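Local structure of beta-lactamase-related domain-containing protein (Bacteroides dorei DSM 17855, 5TGF) at residues Ala177-Thr182 against Gly221-Arg226; Lys215-Asn220 against Gln235-Asp240; Ala308-Gln311 against Asn315-Asp318. The protein is a putative serine beta-lactamase-like hydrolase whose exact substrate is unknown, and it can bind calcium. One frame throughout, in Å; residues are numbered along the deposited sequence. Where two conformers were deposited one is given.

Interaction 1 (Ala177-Thr182 against Gly221-Arg226)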
# COMPACT_ATOMS: atom_id res chain seq x y z
N ALA A 177 -12.00 -13.14 -0.40
CA ALA A 177 -13.20 -13.94 -0.13
C ALA A 177 -13.81 -13.71 1.28
O ALA A 177 -14.98 -13.40 1.38
CB ALA A 177 -12.94 -15.40 -0.40
N PRO A 178 -13.01 -13.77 2.36
CA PRO A 178 -13.59 -13.55 3.69
C PRO A 178 -14.16 -12.15 3.91
O PRO A 178 -15.12 -12.00 4.67
CB PRO A 178 -12.42 -13.77 4.63
CG PRO A 178 -11.41 -14.52 3.86
CD PRO A 178 -11.60 -14.19 2.43
N LEU A 179 -13.65 -11.17 3.18
CA LEU A 179 -14.18 -9.79 3.24
C LEU A 179 -15.26 -9.47 2.20
O LEU A 179 -15.82 -8.38 2.20
CB LEU A 179 -13.04 -8.77 3.11
CG LEU A 179 -12.07 -8.77 4.31
CD1 LEU A 179 -10.94 -7.79 4.09
CD2 LEU A 179 -12.77 -8.51 5.63
N GLY A 180 -15.52 -10.38 1.27
CA GLY A 180 -16.47 -10.13 0.22
C GLY A 180 -15.99 -9.13 -0.83
O GLY A 180 -16.81 -8.44 -1.45
N MSE A 181 -14.67 -9.05 -1.03
CA MSE A 181 -14.11 -8.27 -2.12
C MSE A 181 -14.26 -9.11 -3.39
O MSE A 181 -13.63 -10.14 -3.51
CB MSE A 181 -12.64 -7.94 -1.86
CG MSE A 181 -12.45 -6.99 -0.66
SE MSE A 181 -10.53 -7.03 -0.17
CE MSE A 181 -9.80 -5.90 -1.58
N THR A 182 -15.09 -8.69 -4.33
CA THR A 182 -15.37 -9.59 -5.49
C THR A 182 -14.82 -9.16 -6.82
O THR A 182 -14.97 -9.89 -7.80
CB THR A 182 -16.88 -9.81 -5.66
OG1 THR A 182 -17.52 -8.56 -5.77
CG2 THR A 182 -17.41 -10.61 -4.45
N GLY A 221 -8.11 -5.91 12.47
CA GLY A 221 -8.10 -7.22 11.83
C GLY A 221 -9.35 -8.05 11.97
O GLY A 221 -9.42 -9.15 11.42
N ARG A 222 -10.38 -7.53 12.65
CA ARG A 222 -11.64 -8.28 12.79
C ARG A 222 -12.59 -7.88 11.69
O ARG A 222 -12.64 -6.71 11.29
CB ARG A 222 -12.32 -7.98 14.14
CG ARG A 222 -11.60 -8.54 15.36
CD ARG A 222 -12.56 -8.71 16.55
NE ARG A 222 -13.46 -9.87 16.39
CZ ARG A 222 -13.18 -11.13 16.75
NH1 ARG A 222 -14.07 -12.09 16.54
NH2 ARG A 222 -12.02 -11.45 17.34
N SER A 223 -13.36 -8.85 11.21
CA SER A 223 -14.53 -8.56 10.39
C SER A 223 -15.71 -9.41 10.86
O SER A 223 -15.71 -10.61 10.67
CB SER A 223 -14.25 -8.84 8.92
OG SER A 223 -15.40 -8.55 8.14
N GLY A 224 -16.70 -8.76 11.47
CA GLY A 224 -17.82 -9.47 12.11
C GLY A 224 -17.30 -10.37 13.21
O GLY A 224 -16.59 -9.92 14.10
N ASN A 225 -17.58 -11.66 13.10
CA ASN A 225 -17.11 -12.61 14.09
C ASN A 225 -15.79 -13.29 13.68
O ASN A 225 -15.32 -14.18 14.39
CB ASN A 225 -18.19 -13.67 14.38
CG ASN A 225 -18.67 -14.39 13.13
OD1 ASN A 225 -17.90 -14.61 12.20
ND2 ASN A 225 -19.94 -14.76 13.12
N ARG A 226 -15.20 -12.88 12.55
CA ARG A 226 -13.98 -13.52 12.05
C ARG A 226 -12.73 -12.68 12.37
O ARG A 226 -12.76 -11.46 12.30
CB ARG A 226 -14.06 -13.75 10.53
CG ARG A 226 -15.31 -14.48 10.07
CD ARG A 226 -15.25 -14.87 8.59
NE ARG A 226 -14.07 -15.67 8.25
CZ ARG A 226 -13.88 -16.30 7.08
NH1 ARG A 226 -14.80 -16.26 6.12
NH2 ARG A 226 -12.77 -16.99 6.88

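Interaction 2 (Lys215-Asn220 against Gln235-Asp240)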
# COMPACT_ATOMS: atom_id res chain seq x y z
N LYS A 215 -11.95 -1.18 6.39
CA LYS A 215 -12.80 -1.45 7.56
C LYS A 215 -12.17 -2.54 8.43
O LYS A 215 -12.07 -2.40 9.66
CB LYS A 215 -14.20 -1.86 7.12
CG LYS A 215 -15.20 -2.06 8.27
CD LYS A 215 -16.54 -2.61 7.82
CE LYS A 215 -17.47 -2.76 9.04
NZ LYS A 215 -18.79 -3.35 8.67
N MSE A 216 -11.75 -3.64 7.80
CA MSE A 216 -11.02 -4.69 8.49
C MSE A 216 -9.81 -4.18 9.22
O MSE A 216 -9.58 -4.54 10.37
CB MSE A 216 -10.67 -5.81 7.50
CG MSE A 216 -10.02 -7.02 8.20
SE MSE A 216 -8.05 -6.90 8.21
CE MSE A 216 -7.70 -6.99 6.27
N ILE A 217 -8.97 -3.39 8.54
CA ILE A 217 -7.77 -2.87 9.17
C ILE A 217 -8.13 -1.94 10.34
O ILE A 217 -7.47 -1.97 11.38
CB ILE A 217 -6.89 -2.10 8.12
CG1 ILE A 217 -6.34 -3.08 7.09
CG2 ILE A 217 -5.73 -1.40 8.78
CD1 ILE A 217 -5.33 -4.09 7.61
N TYR A 218 -9.13 -1.10 10.12
CA TYR A 218 -9.59 -0.13 11.12
C TYR A 218 -10.06 -0.83 12.40
O TYR A 218 -9.91 -0.30 13.50
CB TYR A 218 -10.72 0.74 10.57
CG TYR A 218 -11.16 1.80 11.57
CD1 TYR A 218 -10.43 2.98 11.72
CD2 TYR A 218 -12.29 1.63 12.37
CE1 TYR A 218 -10.78 3.94 12.66
CE2 TYR A 218 -12.68 2.61 13.29
CZ TYR A 218 -11.89 3.75 13.43
OH TYR A 218 -12.22 4.76 14.30
N HIS A 219 -10.64 -2.01 12.26
CA HIS A 219 -11.03 -2.82 13.40
C HIS A 219 -9.96 -3.83 13.84
O HIS A 219 -10.27 -4.90 14.41
CB HIS A 219 -12.36 -3.49 13.10
CG HIS A 219 -13.50 -2.53 12.99
ND1 HIS A 219 -14.00 -1.85 14.08
CD2 HIS A 219 -14.20 -2.09 11.92
CE1 HIS A 219 -14.98 -1.05 13.69
NE2 HIS A 219 -15.12 -1.18 12.38
N ASN A 220 -8.69 -3.47 13.63
CA ASN A 220 -7.57 -4.25 14.16
C ASN A 220 -7.64 -5.71 13.70
O ASN A 220 -7.28 -6.63 14.44
CB ASN A 220 -7.55 -4.16 15.70
CG ASN A 220 -6.15 -4.20 16.27
OD1 ASN A 220 -5.19 -3.73 15.66
ND2 ASN A 220 -6.02 -4.71 17.48
N GLN A 235 -0.90 -4.34 14.32
CA GLN A 235 -0.04 -3.41 15.04
C GLN A 235 1.39 -3.38 14.48
O GLN A 235 1.97 -2.30 14.27
CB GLN A 235 -0.02 -3.71 16.54
CG GLN A 235 -1.32 -3.33 17.23
CD GLN A 235 -1.69 -1.86 17.02
OE1 GLN A 235 -2.66 -1.55 16.30
NE2 GLN A 235 -0.90 -0.95 17.59
N THR A 236 1.92 -4.55 14.16
CA THR A 236 3.27 -4.66 13.58
C THR A 236 3.31 -4.01 12.18
O THR A 236 4.28 -3.34 11.85
CB THR A 236 3.72 -6.13 13.51
OG1 THR A 236 3.88 -6.63 14.85
CG2 THR A 236 5.06 -6.28 12.76
N MSE A 237 2.25 -4.17 11.39
CA MSE A 237 2.18 -3.53 10.08
C MSE A 237 2.24 -2.02 10.18
O MSE A 237 2.67 -1.34 9.23
CB MSE A 237 0.89 -3.96 9.35
CG MSE A 237 0.86 -5.42 8.85
SE MSE A 237 -1.00 -5.86 8.32
CE MSE A 237 -1.12 -4.69 6.71
N GLN A 238 1.70 -1.48 11.27
CA GLN A 238 1.62 -0.03 11.52
C GLN A 238 2.78 0.54 12.33
O GLN A 238 2.84 1.77 12.52
CB GLN A 238 0.27 0.29 12.19
CG GLN A 238 -0.90 -0.07 11.31
CD GLN A 238 -2.26 0.21 11.94
OE1 GLN A 238 -2.35 0.80 13.03
NE2 GLN A 238 -3.32 -0.12 11.22
N ALA A 239 3.68 -0.31 12.81
CA ALA A 239 4.81 0.13 13.63
C ALA A 239 5.93 0.70 12.76
O ALA A 239 5.98 0.46 11.57
CB ALA A 239 5.39 -1.04 14.45
N ASP A 240 6.87 1.36 13.41
CA ASP A 240 8.09 1.82 12.78
C ASP A 240 8.89 0.64 12.26
O ASP A 240 9.44 -0.11 13.05
CB ASP A 240 8.93 2.59 13.82
CG ASP A 240 10.24 3.12 13.26
OD1 ASP A 240 10.48 3.07 12.04
OD2 ASP A 240 11.00 3.69 14.04
O HOH W 1 -6.03 0.04 12.27

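Interaction 3 (Ala308-Gln311 against Asn315-Asp318)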
# COMPACT_ATOMS: atom_id res chain seq x y z
N ALA A 308 -9.23 6.58 -8.49
CA ALA A 308 -9.14 7.25 -9.74
C ALA A 308 -7.80 6.90 -10.39
O ALA A 308 -6.93 6.33 -9.73
CB ALA A 308 -9.25 8.76 -9.55
N HIS A 309 -7.65 7.25 -11.66
CA HIS A 309 -6.40 7.01 -12.40
C HIS A 309 -6.13 8.24 -13.26
O HIS A 309 -6.87 8.55 -14.19
CB HIS A 309 -6.44 5.73 -13.24
CG HIS A 309 -5.10 5.31 -13.77
ND1 HIS A 309 -4.33 6.11 -14.60
CD2 HIS A 309 -4.35 4.21 -13.52
CE1 HIS A 309 -3.18 5.51 -14.84
NE2 HIS A 309 -3.16 4.37 -14.18
N VAL A 310 -5.06 8.95 -12.95
CA VAL A 310 -4.70 10.20 -13.67
C VAL A 310 -4.57 9.94 -15.16
O VAL A 310 -4.20 8.82 -15.61
CB VAL A 310 -3.38 10.82 -13.06
CG1 VAL A 310 -2.17 10.00 -13.51
CG2 VAL A 310 -3.21 12.29 -13.40
N GLN A 311 -4.95 10.94 -15.95
CA GLN A 311 -4.61 10.92 -17.38
C GLN A 311 -3.47 11.87 -17.62
O GLN A 311 -3.43 12.96 -17.05
CB GLN A 311 -5.80 11.19 -18.32
CG GLN A 311 -6.67 12.41 -18.10
CD GLN A 311 -8.14 12.21 -18.62
OE1 GLN A 311 -8.45 11.28 -19.40
NE2 GLN A 311 -9.05 13.10 -18.18
N ASN A 315 2.48 14.53 -12.54
CA ASN A 315 2.92 15.84 -12.02
C ASN A 315 2.82 16.87 -13.14
O ASN A 315 3.50 16.74 -14.16
CB ASN A 315 4.36 15.76 -11.51
CG ASN A 315 4.54 14.74 -10.41
OD1 ASN A 315 4.07 14.93 -9.30
ND2 ASN A 315 5.23 13.64 -10.71
N LYS A 316 1.90 17.81 -12.98
CA LYS A 316 1.46 18.66 -14.09
C LYS A 316 1.95 20.10 -13.87
O LYS A 316 2.28 20.47 -12.74
CB LYS A 316 -0.06 18.62 -14.20
CG LYS A 316 -0.59 17.21 -14.38
CD LYS A 316 -2.08 17.26 -14.69
CE LYS A 316 -2.61 15.86 -14.95
NZ LYS A 316 -2.01 15.17 -16.12
N LYS A 317 1.93 20.91 -14.93
CA LYS A 317 2.62 22.20 -14.93
C LYS A 317 1.99 23.20 -13.97
O LYS A 317 2.67 24.04 -13.43
CB LYS A 317 2.71 22.76 -16.35
N ASP A 318 0.71 23.05 -13.65
CA ASP A 318 0.09 23.91 -12.65
C ASP A 318 0.41 23.52 -11.20
O ASP A 318 -0.16 24.07 -10.24
CB ASP A 318 -1.43 23.95 -12.87
CG ASP A 318 -2.07 22.55 -12.87
OD1 ASP A 318 -1.39 21.57 -12.48
OD2 ASP A 318 -3.24 22.44 -13.31

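Interaction 1 (Ala177-Thr182 against Gly221-Arg226)
The end of helix 167-179 lies beside a two-stranded hairpin, with the CA atoms of Leu179 and Ser223 7.3 Å apart and those of Pro178 and Arg226 8.4 Å apart. The helix stops in a Schellman motif, where Gly180 takes a positive phi of 71° and its N bonds to Ala177 O at 3.1 Å. The hairpin turns through a type II' beta turn from Ser223 to Arg226. Two side-chain pairs make the contact, and both are van der Waals packing. Pro178 lies over one face of the Arg226 guanidinium, toward its rim. Its CB is 3.8 Å from Arg226 NH1, and the two side chains cross at about a right angle. The bend at chi3 of Arg226 (56°) presents this face to the ring of Pro178. Leu179 uses one methyl, CD2, which rests 3.6 Å from Ser223 CB and equally near Ser223 OG. The pairs differ in setting, since Leu179 is buried and Arg226 is exposed. Ile228, just after the hairpin, touches Pro178, Leu179 and Ser223. Helix 207-218 adjoins the contact: Met216 packs on Leu179, and Arg212 donates a hydrogen bond to Leu179 O.

Interaction 2 (Lys215-Asn220 against Gln235-Asp240)
Ile217 and Gln238 slide past each other in opposite directions, and the methyl CG2 of Ile217 lies 3.7 Å from Gln238 NE2. CG2 is the branch anti to the backbone N of Ile217. The other branch ends in CD1, which makes a looser apolar contact with the selenomethionine Met237, 4.3 Å from its CE. Gln238 is extended beyond CG (chi2 179°), which carries its amide across to helix 207-218. There a water bridges the two segments. It donates to Ile217 O at 2.6 Å and accepts from Gln238 NE2 at 2.9 Å. The other end of this buried amide, OE1, takes a hydrogen bond from Lys298, so both ends are held. Asn220 has two conformers. In the one given, Asn220 OD1 lies 3.4 Å from Gln235 OE1, two acceptors with no bond, so this pairing is uncertain. Helix 207-218 ends in a Schellman motif with Asn220 at C-prime: Asn220 N bonds to Ile217 O and Gly221 N to Met216 O. Trp62 of helix 60-74 touches both Ile217 and Met237. The C-terminal ends of helices 207-218 and 231-238 thus pack together against helix 60-74, in the helical part of the beta-lactamase-like fold.

Interaction 3 (Ala308-Gln311 against Asn315-Asp318)
Lys316 reaches back to Val310 and Gln311 within one loop, the connection between strand 302-307 and helix 328-337 of the beta-lactamase-type fold. Val310 and Lys316 meet tip to tip. The methyl CG2 of Val310 is 3.9 Å from Lys316 CE. The lysine chain is extended as far as CE and then bends at chi4 (-62°), which turns NZ onto the backbone of the first segment. There Lys316 NZ donates a hydrogen bond of 2.8 Å to Gln311 O. The ammonium lies in the carbonyl plane, with a C=O...N angle of 151°. A second acceptor is Glu313 O, from the short link between the segments. One ammonium group thus ties two carbonyls of the loop together, and its positive charge probably strengthens both bonds. The Lys316 side chain also touches Tyr25, while Ser322 touches Val310.

Further out, backbone bonds fix the first segment. Val310 pairs with Ala290, and Gln311 pairs with Tyr25. The CB of Gln311 points away from 315-318, and Gln311 NE2 bonds to Gly24 O. His309 meets the rings of His195 and Trp289, and its NE2 is hydrogen-bonded to His195 NE2. The other ring nitrogen turns to the next residue: His309 ND1 donates to Val310 O at 2.9 Å, with an N-H...O angle of 152° and the acceptor close to the imidazole plane.

How the interactions relate
Interactions 1 and 2 are neighbours, with centres about 15 Å apart. Their segments alternate along the chain: 177-182, 215-220, 221-226, 235-240. Helix 207-218 is followed, after a short turn, by strand 222-223, so one piece of chain serves both contacts. Met216 joins them, since Met216 CG packs 4.1 Å from Arg222 O. Together they link the ends of helices 167-179, 207-218 and 231-238. Interaction 3 comes later in the chain, after strand 302-307 of the six-stranded antiparallel sheet. Its centre is about 34 Å from that of interaction 1 and 30 Å from that of interaction 2, on the other side of the chain's centre from interaction 2. The three therefore lie in two separate regions of one beta-lactamase-like domain.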